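Local atomic coordinates of putative glucoamylase (PDB entry 3EU8), a protein that is probably a glucoamylase-like glycoside hydrolase, expected to release glucose from the chain ends of starch-type glucans, although its substrate is not established. Residues E134-M139 / C205-I210; R104-Y109 / W185-E190; K94-L99 / K157-R162; S41-E46 / G65-G70. One frame throughout, in Å; residues are numbered along the deposited sequence.

Contact 1 of 4, residues E134-M139 / C205-I210; sequences ETAFLM and CLIMYI
A136 and F137 carry the apolar contact on helix 132-149, and I207 and M208 carry it on helix 206-214. The methyl of A136 points toward the other helix and lands on its backbone: CB of A136 lies 3.5 Å from CA of M208, closer than carbon pairs usually pack. Beside this, CB of A136 meets CB of M208 at 3.8 Å and CG2 of I207 at 4.1 Å, the methyl thus resting against two successive residues. M208, a selenomethionine, touches 134-139 only with the root of its chain; CG stands anti to the backbone N (chi1 -173°) and leads the selenium away from that segment to the start of the same helix 132-149, against L132 and V133.

The aromatic part of the contact is made by F137 and I207. The CB of F137 starts away from the partner helix, but with CG beside its own backbone N (chi1 -60°) the ring swings back. The methyl branch CG2 of I207 then meets it obliquely, 3.6 Å from CE1 and 3.7 Å from CD1 of F137. The ring also meets Y263 edge-to-face and touches F69, which places it in an aromatic cluster inside the protein.

No hydrogen bond joins the two segments; I207 N is bound by S264 OG at the start of its helix. The axes of the two short segments pass 8.5 Å apart at 76°, a near-perpendicular crossing made close by the small A136. A buried helix crossing of this kind belongs to the helical core, probably an alpha/alpha barrel as in other members of the six-hairpin clan.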
loop_
_atom_site.group_PDB
_atom_site.type_symbol
_atom_site.label_atom_id
_atom_site.label_comp_id
_atom_site.label_asym_id
_atom_site.label_seq_id
_atom_site.Cartn_x
_atom_site.Cartn_y
_atom_site.Cartn_z
ATOM N N GLU A 134 3.617 -7.495 -5.525
ATOM C CA GLU A 134 2.697 -6.614 -6.197
ATOM C C GLU A 134 1.352 -7.259 -6.438
ATOM O O GLU A 134 0.321 -6.588 -6.339
ATOM C CB GLU A 134 3.319 -6.148 -7.515
ATOM C CG GLU A 134 4.532 -5.262 -7.302
ATOM C CD GLU A 134 4.202 -3.896 -6.749
ATOM O OE1 GLU A 134 3.113 -3.343 -7.053
ATOM O OE2 GLU A 134 5.062 -3.338 -6.042
ATOM N N THR A 135 1.373 -8.539 -6.839
ATOM C CA THR A 135 0.152 -9.363 -7.084
ATOM C C THR A 135 -0.722 -9.416 -5.875
ATOM O O THR A 135 -1.967 -9.204 -5.977
ATOM C CB THR A 135 0.537 -10.786 -7.496
ATOM O OG1 THR A 135 1.217 -10.683 -8.741
ATOM C CG2 THR A 135 -0.653 -11.723 -7.634
ATOM N N ALA A 136 -0.059 -9.653 -4.741
ATOM C CA ALA A 136 -0.692 -9.616 -3.433
ATOM C C ALA A 136 -1.321 -8.268 -3.116
ATOM O O ALA A 136 -2.450 -8.238 -2.662
ATOM C CB ALA A 136 0.271 -10.072 -2.348
ATOM N N PHE A 137 -0.658 -7.143 -3.433
ATOM C CA PHE A 137 -1.312 -5.815 -3.218
ATOM C C PHE A 137 -2.488 -5.594 -4.140
ATOM O O PHE A 137 -3.525 -5.054 -3.715
ATOM C CB PHE A 137 -0.337 -4.644 -3.267
ATOM C CG PHE A 137 0.756 -4.724 -2.212
ATOM C CD1 PHE A 137 0.460 -5.098 -0.895
ATOM C CD2 PHE A 137 2.058 -4.390 -2.523
ATOM C CE1 PHE A 137 1.448 -5.166 0.031
ATOM C CE2 PHE A 137 3.046 -4.455 -1.591
ATOM C CZ PHE A 137 2.747 -4.838 -0.314
ATOM N N LEU A 138 -2.364 -6.044 -5.392
ATOM C CA LEU A 138 -3.499 -5.973 -6.314
ATOM C C LEU A 138 -4.693 -6.790 -5.802
ATOM O O LEU A 138 -5.814 -6.343 -5.828
ATOM C CB LEU A 138 -3.071 -6.454 -7.710
ATOM C CG LEU A 138 -4.090 -6.451 -8.851
ATOM C CD1 LEU A 138 -4.734 -5.074 -9.064
ATOM C CD2 LEU A 138 -3.382 -6.938 -10.151
HETATM N N MSE A 139 -4.429 -8.002 -5.365
HETATM C CA MSE A 139 -5.488 -8.926 -4.939
HETATM C C MSE A 139 -6.163 -8.500 -3.660
HETATM O O MSE A 139 -7.364 -8.720 -3.497
HETATM C CB MSE A 139 -4.929 -10.331 -4.776
HETATM C CG MSE A 139 -4.780 -11.037 -6.107
HETATM SE SE MSE A 139 -6.486 -11.404 -6.968
HETATM C CE MSE A 139 -5.764 -11.312 -8.737
ATOM N N CYS A 205 5.588 -7.217 3.228
ATOM C CA CYS A 205 5.027 -8.317 2.413
ATOM C C CYS A 205 4.113 -9.324 3.079
ATOM O O CYS A 205 3.880 -10.371 2.491
ATOM C CB CYS A 205 6.195 -9.086 1.760
ATOM S SG CYS A 205 7.239 -8.036 0.744
ATOM N N LEU A 206 3.649 -9.070 4.318
ATOM C CA LEU A 206 2.847 -10.057 5.051
ATOM C C LEU A 206 1.624 -10.545 4.268
ATOM O O LEU A 206 1.286 -11.754 4.266
ATOM C CB LEU A 206 2.403 -9.496 6.402
ATOM C CG LEU A 206 1.521 -10.358 7.335
ATOM C CD1 LEU A 206 2.136 -11.713 7.649
ATOM C CD2 LEU A 206 1.239 -9.595 8.637
ATOM N N ILE A 207 0.939 -9.600 3.624
ATOM C CA ILE A 207 -0.327 -9.902 2.949
ATOM C C ILE A 207 -0.111 -10.949 1.858
ATOM O O ILE A 207 -0.999 -11.744 1.599
ATOM C CB ILE A 207 -1.048 -8.606 2.402
ATOM C CG1 ILE A 207 -2.557 -8.845 2.203
ATOM C CG2 ILE A 207 -0.392 -8.061 1.121
ATOM C CD1 ILE A 207 -3.294 -9.200 3.538
HETATM N N MSE A 208 1.077 -10.959 1.246
HETATM C CA MSE A 208 1.437 -12.017 0.269
HETATM C C MSE A 208 1.308 -13.432 0.826
HETATM O O MSE A 208 0.737 -14.303 0.179
HETATM C CB MSE A 208 2.895 -11.854 -0.210
HETATM C CG MSE A 208 3.267 -12.828 -1.346
HETATM SE SE MSE A 208 5.019 -12.585 -2.024
HETATM C CE MSE A 208 6.019 -13.194 -0.370
ATOM N N TYR A 209 1.894 -13.647 2.005
ATOM C CA TYR A 209 1.826 -14.938 2.696
ATOM C C TYR A 209 0.409 -15.295 3.080
ATOM O O TYR A 209 -0.009 -16.441 2.878
ATOM C CB TYR A 209 2.780 -14.989 3.913
ATOM C CG TYR A 209 4.196 -15.320 3.491
ATOM C CD1 TYR A 209 4.629 -16.645 3.386
ATOM C CD2 TYR A 209 5.095 -14.307 3.168
ATOM C CE1 TYR A 209 5.958 -16.971 2.961
ATOM C CE2 TYR A 209 6.397 -14.610 2.744
ATOM C CZ TYR A 209 6.820 -15.950 2.653
ATOM O OH TYR A 209 8.083 -16.204 2.235
ATOM N N ILE A 210 -0.321 -14.313 3.613
ATOM C CA ILE A 210 -1.735 -14.493 3.969
ATOM C C ILE A 210 -2.642 -14.875 2.784
ATOM O O ILE A 210 -3.503 -15.752 2.915
ATOM C CB ILE A 210 -2.307 -13.259 4.721
ATOM C CG1 ILE A 210 -1.799 -13.288 6.176
ATOM C CG2 ILE A 210 -3.880 -13.292 4.734
ATOM C CD1 ILE A 210 -1.849 -12.012 6.896
#

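Contact 2 of 4, residues R104-Y109 / W185-E190; sequences RFKGAY and WHWSPE
W187 meets the turn 105-108 with the six-membered ring of its indole, approached from two directions. Its CG is anti to the backbone N (chi1 176°), which extends the ring system towards F105 and K106. Over one face comes the aliphatic chain of K106: CG sits 4.1 Å from the centroid of the six-membered ring, 28° off its normal, in a CH-pi contact. Farther along the same lysine, CE of K106 reaches CH2 of W187 at 3.7 Å, the chain running obliquely across the ring. CB of F105 comes instead at the ring's edge, in plane, 4.0 Å from CZ3 of W187. W174 meets W187 edge-to-face and takes K106 in a cation-pi contact, binding lysine and both indoles into one surface group.

The turn that presents F105 and K106 is a type I' beta turn, with K106 and G107 at its corners, both at positive phi. Two backbone bonds between the same end residues close it, F105 N to A108 O at 2.8 Å and A108 N to F105 O at 3.1 Å, so the F105 and K106 side chains leave a pinned backbone and can face W187 together.

S188 turns its CB away from the turn; its OG is held by Y191 N and N128, with a weak bond from E190 N besides. P189 then brings its pyrrolidine ring to F105. CG and CD of P189 both lie 3.6 Å from CD1 of F105, the proline crossing the phenyl group at about a right angle and meeting its ring obliquely.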
loop_
_atom_site.group_PDB
_atom_site.type_symbol
_atom_site.label_atom_id
_atom_site.label_comp_id
_atom_site.label_asym_id
_atom_site.label_seq_id
_atom_site.Cartn_x
_atom_site.Cartn_y
_atom_site.Cartn_z
ATOM N N ARG A 104 0.415 -11.834 -17.922
ATOM C CA ARG A 104 0.455 -12.528 -16.640
ATOM C C ARG A 104 1.467 -13.647 -16.664
ATOM O O ARG A 104 1.830 -14.148 -17.719
ATOM C CB ARG A 104 -0.924 -13.111 -16.288
ATOM C CG ARG A 104 -1.766 -12.183 -15.462
ATOM C CD ARG A 104 -2.969 -12.890 -14.867
ATOM N NE ARG A 104 -3.936 -13.158 -15.920
ATOM C CZ ARG A 104 -5.049 -13.862 -15.762
ATOM N NH1 ARG A 104 -5.359 -14.392 -14.556
ATOM N NH2 ARG A 104 -5.843 -14.035 -16.830
ATOM N N PHE A 105 1.928 -14.033 -15.480
ATOM C CA PHE A 105 2.995 -15.011 -15.342
ATOM C C PHE A 105 2.665 -16.002 -14.214
ATOM O O PHE A 105 2.832 -15.702 -13.055
ATOM C CB PHE A 105 4.318 -14.296 -15.102
ATOM C CG PHE A 105 4.603 -13.244 -16.107
ATOM C CD1 PHE A 105 5.308 -13.547 -17.250
ATOM C CD2 PHE A 105 4.136 -11.943 -15.930
ATOM C CE1 PHE A 105 5.560 -12.592 -18.200
ATOM C CE2 PHE A 105 4.403 -10.965 -16.866
ATOM C CZ PHE A 105 5.111 -11.295 -18.027
ATOM N N LYS A 106 2.208 -17.197 -14.603
ATOM C CA LYS A 106 1.642 -18.202 -13.695
ATOM C C LYS A 106 0.502 -17.626 -12.859
ATOM O O LYS A 106 0.368 -17.919 -11.705
ATOM C CB LYS A 106 2.717 -18.880 -12.866
ATOM C CG LYS A 106 3.844 -19.471 -13.723
ATOM C CD LYS A 106 3.411 -20.764 -14.356
ATOM C CE LYS A 106 4.401 -21.202 -15.409
ATOM N NZ LYS A 106 4.187 -22.598 -15.857
ATOM N N GLY A 107 -0.331 -16.805 -13.519
ATOM C CA GLY A 107 -1.478 -16.129 -12.913
ATOM C C GLY A 107 -1.135 -14.965 -11.993
ATOM O O GLY A 107 -2.040 -14.357 -11.458
ATOM N N ALA A 108 0.158 -14.683 -11.786
ATOM C CA ALA A 108 0.593 -13.493 -11.068
ATOM C C ALA A 108 0.763 -12.373 -12.082
ATOM O O ALA A 108 0.811 -12.615 -13.280
ATOM C CB ALA A 108 1.884 -13.764 -10.265
ATOM N N TYR A 109 0.840 -11.145 -11.597
ATOM C CA TYR A 109 0.965 -9.972 -12.434
ATOM C C TYR A 109 2.387 -9.424 -12.310
ATOM O O TYR A 109 3.047 -9.609 -11.282
ATOM C CB TYR A 109 -0.086 -8.911 -12.004
ATOM C CG TYR A 109 -1.497 -9.459 -12.054
ATOM C CD1 TYR A 109 -1.995 -10.205 -10.998
ATOM C CD2 TYR A 109 -2.297 -9.297 -13.171
ATOM C CE1 TYR A 109 -3.262 -10.744 -11.033
ATOM C CE2 TYR A 109 -3.592 -9.836 -13.210
ATOM C CZ TYR A 109 -4.050 -10.554 -12.131
ATOM O OH TYR A 109 -5.285 -11.111 -12.126
ATOM N N TRP A 185 9.795 -13.708 -4.607
ATOM C CA TRP A 185 9.193 -12.453 -5.019
ATOM C C TRP A 185 8.883 -12.460 -6.538
ATOM O O TRP A 185 7.835 -11.993 -6.964
ATOM C CB TRP A 185 10.184 -11.309 -4.657
ATOM C CG TRP A 185 9.670 -9.916 -4.698
ATOM C CD1 TRP A 185 9.027 -9.286 -5.743
ATOM C CD2 TRP A 185 9.763 -8.943 -3.644
ATOM N NE1 TRP A 185 8.718 -7.989 -5.397
ATOM C CE2 TRP A 185 9.159 -7.751 -4.115
ATOM C CE3 TRP A 185 10.300 -8.963 -2.346
ATOM C CZ2 TRP A 185 9.059 -6.582 -3.320
ATOM C CZ3 TRP A 185 10.204 -7.799 -1.556
ATOM C CH2 TRP A 185 9.578 -6.634 -2.049
ATOM N N HIS A 186 9.806 -13.008 -7.323
ATOM C CA HIS A 186 9.771 -12.910 -8.776
ATOM C C HIS A 186 9.884 -14.273 -9.458
ATOM O O HIS A 186 10.472 -15.196 -8.894
ATOM C CB HIS A 186 10.940 -12.070 -9.345
ATOM C CG HIS A 186 11.297 -10.845 -8.563
ATOM N ND1 HIS A 186 12.294 -10.837 -7.605
ATOM C CD2 HIS A 186 10.846 -9.568 -8.651
ATOM C CE1 HIS A 186 12.417 -9.612 -7.116
ATOM N NE2 HIS A 186 11.532 -8.828 -7.716
ATOM N N TRP A 187 9.337 -14.348 -10.676
ATOM C CA TRP A 187 9.609 -15.407 -11.637
ATOM C C TRP A 187 9.508 -14.842 -13.045
ATOM O O TRP A 187 8.577 -14.114 -13.360
ATOM C CB TRP A 187 8.649 -16.584 -11.496
ATOM C CG TRP A 187 8.865 -17.629 -12.549
ATOM C CD1 TRP A 187 9.840 -18.575 -12.571
ATOM C CD2 TRP A 187 8.089 -17.822 -13.750
ATOM N NE1 TRP A 187 9.728 -19.338 -13.718
ATOM C CE2 TRP A 187 8.669 -18.895 -14.456
ATOM C CE3 TRP A 187 6.979 -17.171 -14.304
ATOM C CZ2 TRP A 187 8.161 -19.357 -15.682
ATOM C CZ3 TRP A 187 6.478 -17.629 -15.517
ATOM C CH2 TRP A 187 7.060 -18.724 -16.184
ATOM N N SER A 188 10.468 -15.205 -13.891
ATOM C CA SER A 188 10.498 -14.815 -15.317
ATOM C C SER A 188 10.465 -16.024 -16.276
ATOM O O SER A 188 11.183 -17.023 -16.066
ATOM C CB SER A 188 11.779 -13.998 -15.571
ATOM O OG SER A 188 11.957 -13.759 -16.940
ATOM N N PRO A 189 9.638 -15.954 -17.331
ATOM C CA PRO A 189 9.692 -16.996 -18.383
ATOM C C PRO A 189 11.075 -17.119 -19.012
ATOM O O PRO A 189 11.522 -18.220 -19.305
ATOM C CB PRO A 189 8.694 -16.527 -19.449
ATOM C CG PRO A 189 7.970 -15.385 -18.869
ATOM C CD PRO A 189 8.614 -14.928 -17.591
ATOM N N GLU A 190 11.744 -15.983 -19.171
ATOM C CA GLU A 190 13.083 -15.901 -19.763
ATOM C C GLU A 190 14.202 -16.198 -18.765
ATOM O O GLU A 190 15.102 -16.961 -19.050
ATOM C CB GLU A 190 13.284 -14.491 -20.369
ATOM C CG GLU A 190 14.695 -14.159 -20.866
ATOM C CD GLU A 190 14.736 -12.980 -21.863
ATOM O OE1 GLU A 190 13.822 -12.109 -21.850
ATOM O OE2 GLU A 190 15.693 -12.947 -22.675
#

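Contact 3 of 4, residues K94-L99 / K157-R162; sequences KIVGFL and KKLAGR
Helices 85-101 and 154-169 pack side by side here, V96 of the first entering between L159 and R162 of the second. With I163 and L166 also touching V96, the valine is surrounded by residues spaced i, i+3, i+4 and i+7, in the manner of knobs-into-holes packing. The axes of the two short segments lie 10.6 Å apart and run at 27° to each other, both helices pointing much the same way.

The two methyls of V96 divide the work. CG2 of V96 meets CD2 of L159 at 3.7 Å, while CG1 of V96 faces the arginine, 3.8 Å from NE and 3.9 Å from CB of R162. A bend in the R162 chain (chi3 66°) lays the guanidinium across the valine, whose CB is over one of its faces. NH2 of R162 passes the backbone of G97, 3.7 Å from its CA, without a hydrogen bond, and goes on to a salt bridge with E100, which lies just beyond 94-99, one helical turn past V96. The arginine therefore lies along the edge of an apolar contact, and its pairing with E100 probably limits rotation of the guanidinium over V96.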
loop_
_atom_site.group_PDB
_atom_site.type_symbol
_atom_site.label_atom_id
_atom_site.label_comp_id
_atom_site.label_asym_id
_atom_site.label_seq_id
_atom_site.Cartn_x
_atom_site.Cartn_y
_atom_site.Cartn_z
ATOM N N LYS A 94 -13.708 -1.827 -16.712
ATOM C CA LYS A 94 -12.512 -1.449 -17.497
ATOM C C LYS A 94 -11.238 -2.026 -16.940
ATOM O O LYS A 94 -10.445 -2.548 -17.687
ATOM C CB LYS A 94 -12.322 0.062 -17.540
ATOM C CG LYS A 94 -11.291 0.537 -18.569
ATOM C CD LYS A 94 -11.315 2.050 -18.642
ATOM C CE LYS A 94 -10.662 2.604 -19.848
ATOM N NZ LYS A 94 -10.406 4.059 -19.594
ATOM N N ILE A 95 -11.031 -1.867 -15.628
ATOM C CA ILE A 95 -9.840 -2.356 -14.920
ATOM C C ILE A 95 -9.742 -3.882 -15.010
ATOM O O ILE A 95 -8.717 -4.426 -15.406
ATOM C CB ILE A 95 -9.851 -1.912 -13.451
ATOM C CG1 ILE A 95 -9.543 -0.428 -13.323
ATOM C CG2 ILE A 95 -8.823 -2.683 -12.607
ATOM C CD1 ILE A 95 -10.067 0.223 -12.020
ATOM N N VAL A 96 -10.831 -4.569 -14.696
ATOM C CA VAL A 96 -10.874 -6.023 -14.814
ATOM C C VAL A 96 -10.654 -6.495 -16.260
ATOM O O VAL A 96 -9.921 -7.417 -16.475
ATOM C CB VAL A 96 -12.172 -6.653 -14.195
ATOM C CG1 VAL A 96 -12.216 -8.182 -14.443
ATOM C CG2 VAL A 96 -12.253 -6.363 -12.703
ATOM N N GLY A 97 -11.273 -5.842 -17.232
ATOM C CA GLY A 97 -11.006 -6.099 -18.645
ATOM C C GLY A 97 -9.534 -6.054 -19.025
ATOM O O GLY A 97 -9.035 -6.949 -19.687
ATOM N N PHE A 98 -8.824 -5.024 -18.560
ATOM C CA PHE A 98 -7.388 -4.951 -18.778
ATOM C C PHE A 98 -6.659 -6.104 -18.128
ATOM O O PHE A 98 -5.747 -6.688 -18.722
ATOM C CB PHE A 98 -6.839 -3.636 -18.223
ATOM C CG PHE A 98 -5.339 -3.480 -18.353
ATOM C CD1 PHE A 98 -4.781 -3.019 -19.540
ATOM C CD2 PHE A 98 -4.494 -3.790 -17.288
ATOM C CE1 PHE A 98 -3.430 -2.877 -19.665
ATOM C CE2 PHE A 98 -3.120 -3.660 -17.409
ATOM C CZ PHE A 98 -2.576 -3.188 -18.606
ATOM N N LEU A 99 -7.017 -6.425 -16.890
ATOM C CA LEU A 99 -6.321 -7.497 -16.170
ATOM C C LEU A 99 -6.495 -8.854 -16.865
ATOM O O LEU A 99 -5.586 -9.709 -16.842
ATOM C CB LEU A 99 -6.789 -7.568 -14.718
ATOM C CG LEU A 99 -6.377 -6.403 -13.797
ATOM C CD1 LEU A 99 -6.909 -6.623 -12.377
ATOM C CD2 LEU A 99 -4.851 -6.204 -13.798
ATOM N N LYS A 157 -22.486 -8.179 -9.556
ATOM C CA LYS A 157 -22.213 -9.590 -9.260
ATOM C C LYS A 157 -21.486 -10.299 -10.407
ATOM O O LYS A 157 -20.615 -11.149 -10.170
ATOM C CB LYS A 157 -23.494 -10.347 -8.926
ATOM C CG LYS A 157 -24.038 -10.190 -7.522
ATOM C CD LYS A 157 -25.310 -11.046 -7.418
ATOM C CE LYS A 157 -26.102 -10.782 -6.184
ATOM N NZ LYS A 157 -27.407 -11.487 -6.308
ATOM N N LYS A 158 -21.808 -9.934 -11.644
ATOM C CA LYS A 158 -21.085 -10.456 -12.817
ATOM C C LYS A 158 -19.604 -10.059 -12.752
ATOM O O LYS A 158 -18.718 -10.864 -13.005
ATOM C CB LYS A 158 -21.748 -9.937 -14.118
ATOM C CG LYS A 158 -22.251 -10.978 -15.096
ATOM C CD LYS A 158 -23.596 -11.582 -14.690
ATOM N N LEU A 159 -19.345 -8.798 -12.412
ATOM C CA LEU A 159 -17.991 -8.277 -12.289
ATOM C C LEU A 159 -17.235 -8.978 -11.163
ATOM O O LEU A 159 -16.061 -9.375 -11.339
ATOM C CB LEU A 159 -18.023 -6.747 -12.113
ATOM C CG LEU A 159 -16.691 -5.968 -12.280
ATOM C CD1 LEU A 159 -15.881 -6.001 -10.998
ATOM C CD2 LEU A 159 -15.862 -6.479 -13.431
ATOM N N ALA A 160 -17.913 -9.151 -10.024
ATOM C CA ALA A 160 -17.367 -9.904 -8.902
ATOM C C ALA A 160 -16.958 -11.322 -9.328
ATOM O O ALA A 160 -15.929 -11.824 -8.888
ATOM C CB ALA A 160 -18.383 -9.956 -7.679
ATOM N N GLY A 161 -17.760 -11.977 -10.164
ATOM C CA GLY A 161 -17.385 -13.313 -10.666
ATOM C C GLY A 161 -16.101 -13.300 -11.501
ATOM O O GLY A 161 -15.314 -14.212 -11.460
ATOM N N ARG A 162 -15.910 -12.278 -12.295
ATOM C CA ARG A 162 -14.714 -12.171 -13.099
ATOM C C ARG A 162 -13.471 -11.982 -12.215
ATOM O O ARG A 162 -12.419 -12.591 -12.473
ATOM C CB ARG A 162 -14.873 -11.046 -14.070
ATOM C CG ARG A 162 -15.838 -11.360 -15.203
ATOM C CD ARG A 162 -16.213 -10.099 -15.911
ATOM N NE ARG A 162 -15.107 -9.459 -16.625
ATOM C CZ ARG A 162 -15.220 -8.288 -17.258
ATOM N NH1 ARG A 162 -16.366 -7.643 -17.258
ATOM N NH2 ARG A 162 -14.200 -7.766 -17.924
#

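Contact 4 of 4, residues S41-E46 / G65-G70; sequences SGLARE and GGSGFG. With EDO (1,2-ethanediol), chain B.
In S67, OG stands beside the backbone N and anti to the carbonyl carbon (chi1 -69°), a torsion that lets the hydroxyl reach both the loop 41-46 and the carbonyl of T63, the residue just before its helix. It accepts from A44 N, the N-to-OG distance being 2.9 Å and the N-H...O angle 147°, and is also hydrogen-bonded to T63 O, one turn back. L43 crowds the same oxygen: its CB lies 3.2 Å and its CG 3.3 Å from OG of S67. The methyl of A44 points at helix 64-79 and settles 3.7 Å from the carbonyl oxygen G66 O.

Upstream, the loop is shaped by an ST turn in which S41 OG accepts from L43 N at 3.1 Å. A 1,2-ethanediol, probably from the crystallisation liquor, lies between the segments: its O2 donates to S67 O at 3.0 Å. Its other oxygen lies near G42 O, but so close that the bond's geometry is doubtful; R91 binds the molecule too. The serine hydroxyl is buried and packed against L43: the bond to T63 O, at the end of strand 61-63, sets its rotation, and the bond from A44 N pins the loop backbone to the first turns of helix 64-79.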
loop_
_atom_site.group_PDB
_atom_site.type_symbol
_atom_site.label_atom_id
_atom_site.label_comp_id
_atom_site.label_asym_id
_atom_site.label_seq_id
_atom_site.Cartn_x
_atom_site.Cartn_y
_atom_site.Cartn_z
ATOM N N SER A 41 -5.976 1.614 -20.089
ATOM C CA SER A 41 -6.142 0.518 -19.152
ATOM C C SER A 41 -7.154 0.818 -18.044
ATOM O O SER A 41 -7.802 -0.101 -17.585
ATOM C CB SER A 41 -4.773 0.153 -18.527
ATOM O OG SER A 41 -4.284 1.236 -17.738
ATOM N N GLY A 42 -7.297 2.092 -17.647
ATOM C CA GLY A 42 -8.043 2.450 -16.497
ATOM C C GLY A 42 -7.296 2.275 -15.192
ATOM O O GLY A 42 -7.871 2.493 -14.143
ATOM N N LEU A 43 -6.010 1.866 -15.238
ATOM C CA LEU A 43 -5.274 1.545 -14.006
ATOM C C LEU A 43 -4.518 2.732 -13.478
ATOM O O LEU A 43 -4.427 3.758 -14.150
ATOM C CB LEU A 43 -4.296 0.383 -14.224
ATOM C CG LEU A 43 -4.808 -1.039 -13.966
ATOM C CD1 LEU A 43 -5.941 -1.377 -14.861
ATOM C CD2 LEU A 43 -3.626 -2.045 -14.098
ATOM N N ALA A 44 -3.957 2.572 -12.282
ATOM C CA ALA A 44 -3.182 3.640 -11.623
ATOM C C ALA A 44 -1.826 3.838 -12.298
ATOM O O ALA A 44 -1.052 2.893 -12.464
ATOM C CB ALA A 44 -2.952 3.331 -10.128
ATOM N N ARG A 45 -1.530 5.095 -12.636
ATOM C CA ARG A 45 -0.224 5.458 -13.159
ATOM C C ARG A 45 0.828 5.335 -12.054
ATOM O O ARG A 45 0.613 5.761 -10.929
ATOM C CB ARG A 45 -0.240 6.904 -13.686
ATOM C CG ARG A 45 -1.241 7.219 -14.828
ATOM C CD ARG A 45 -1.170 8.693 -15.120
ATOM N NE ARG A 45 -2.151 9.231 -16.074
ATOM C CZ ARG A 45 -1.993 9.242 -17.394
ATOM N NH1 ARG A 45 -0.919 8.704 -17.944
ATOM N NH2 ARG A 45 -2.903 9.798 -18.178
ATOM N N GLU A 46 1.973 4.755 -12.381
ATOM C CA GLU A 46 3.074 4.615 -11.424
ATOM C C GLU A 46 3.424 6.015 -10.896
ATOM O O GLU A 46 3.605 6.197 -9.712
ATOM C CB GLU A 46 4.276 3.986 -12.131
ATOM C CG GLU A 46 5.629 4.117 -11.457
ATOM C CD GLU A 46 5.691 3.427 -10.130
ATOM O OE1 GLU A 46 4.793 2.619 -9.827
ATOM O OE2 GLU A 46 6.634 3.686 -9.379
ATOM N N GLY A 65 0.390 -3.224 -8.005
ATOM C CA GLY A 65 0.148 -2.981 -6.596
ATOM C C GLY A 65 -0.542 -1.644 -6.304
ATOM O O GLY A 65 -1.505 -1.568 -5.505
ATOM N N GLY A 66 -0.023 -0.594 -6.936
ATOM C CA GLY A 66 -0.594 0.720 -6.851
ATOM C C GLY A 66 -2.012 0.743 -7.360
ATOM O O GLY A 66 -2.812 1.518 -6.865
ATOM N N SER A 67 -2.332 -0.095 -8.347
ATOM C CA SER A 67 -3.710 -0.162 -8.858
ATOM C C SER A 67 -4.640 -0.850 -7.855
ATOM O O SER A 67 -5.799 -0.491 -7.758
ATOM C CB SER A 67 -3.790 -0.838 -10.224
ATOM O OG SER A 67 -3.202 -0.055 -11.236
ATOM N N GLY A 68 -4.111 -1.821 -7.105
ATOM C CA GLY A 68 -4.809 -2.436 -5.976
ATOM C C GLY A 68 -5.191 -1.444 -4.885
ATOM O O GLY A 68 -6.339 -1.409 -4.481
ATOM N N PHE A 69 -4.257 -0.582 -4.470
ATOM C CA PHE A 69 -4.570 0.510 -3.550
ATOM C C PHE A 69 -5.613 1.438 -4.166
ATOM O O PHE A 69 -6.563 1.844 -3.485
ATOM C CB PHE A 69 -3.336 1.364 -3.190
ATOM C CG PHE A 69 -2.122 0.568 -2.677
ATOM C CD1 PHE A 69 -2.239 -0.747 -2.215
ATOM C CD2 PHE A 69 -0.870 1.158 -2.656
ATOM C CE1 PHE A 69 -1.115 -1.443 -1.746
ATOM C CE2 PHE A 69 0.249 0.462 -2.173
ATOM C CZ PHE A 69 0.123 -0.830 -1.726
ATOM N N GLY A 70 -5.416 1.797 -5.438
ATOM C CA GLY A 70 -6.316 2.679 -6.108
ATOM C C GLY A 70 -7.742 2.199 -6.223
ATOM O O GLY A 70 -8.659 2.993 -6.067
HETATM C C1 EDO B . -7.428 3.304 -11.065
HETATM O O1 EDO B . -8.550 3.212 -11.957
HETATM C C2 EDO B . -7.288 1.940 -10.398
HETATM O O2 EDO B . -6.257 1.942 -9.413
#

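Overall arrangement
From the N terminus, contact 4 closes first, drawing the loop after helix 18-34 onto helix 64-79 across 18 intervening residues, before any other contact opens. The remaining three cross one another: their first segments follow as 94-99, 104-109 and 134-139, and contacts 3, 2 and 1 then close in that same order at 157-162, 185-190 and 205-210. Helix 85-101 touches the loop of contact 4 through F98 and I95. Helix 132-149 is the common neighbour: L138 meets L99 of contact 3, F137 meets F69 of contact 4, and T135 probably hydrogen-bonds Y109 of contact 2. Contacts 2 and 4 alone do not touch.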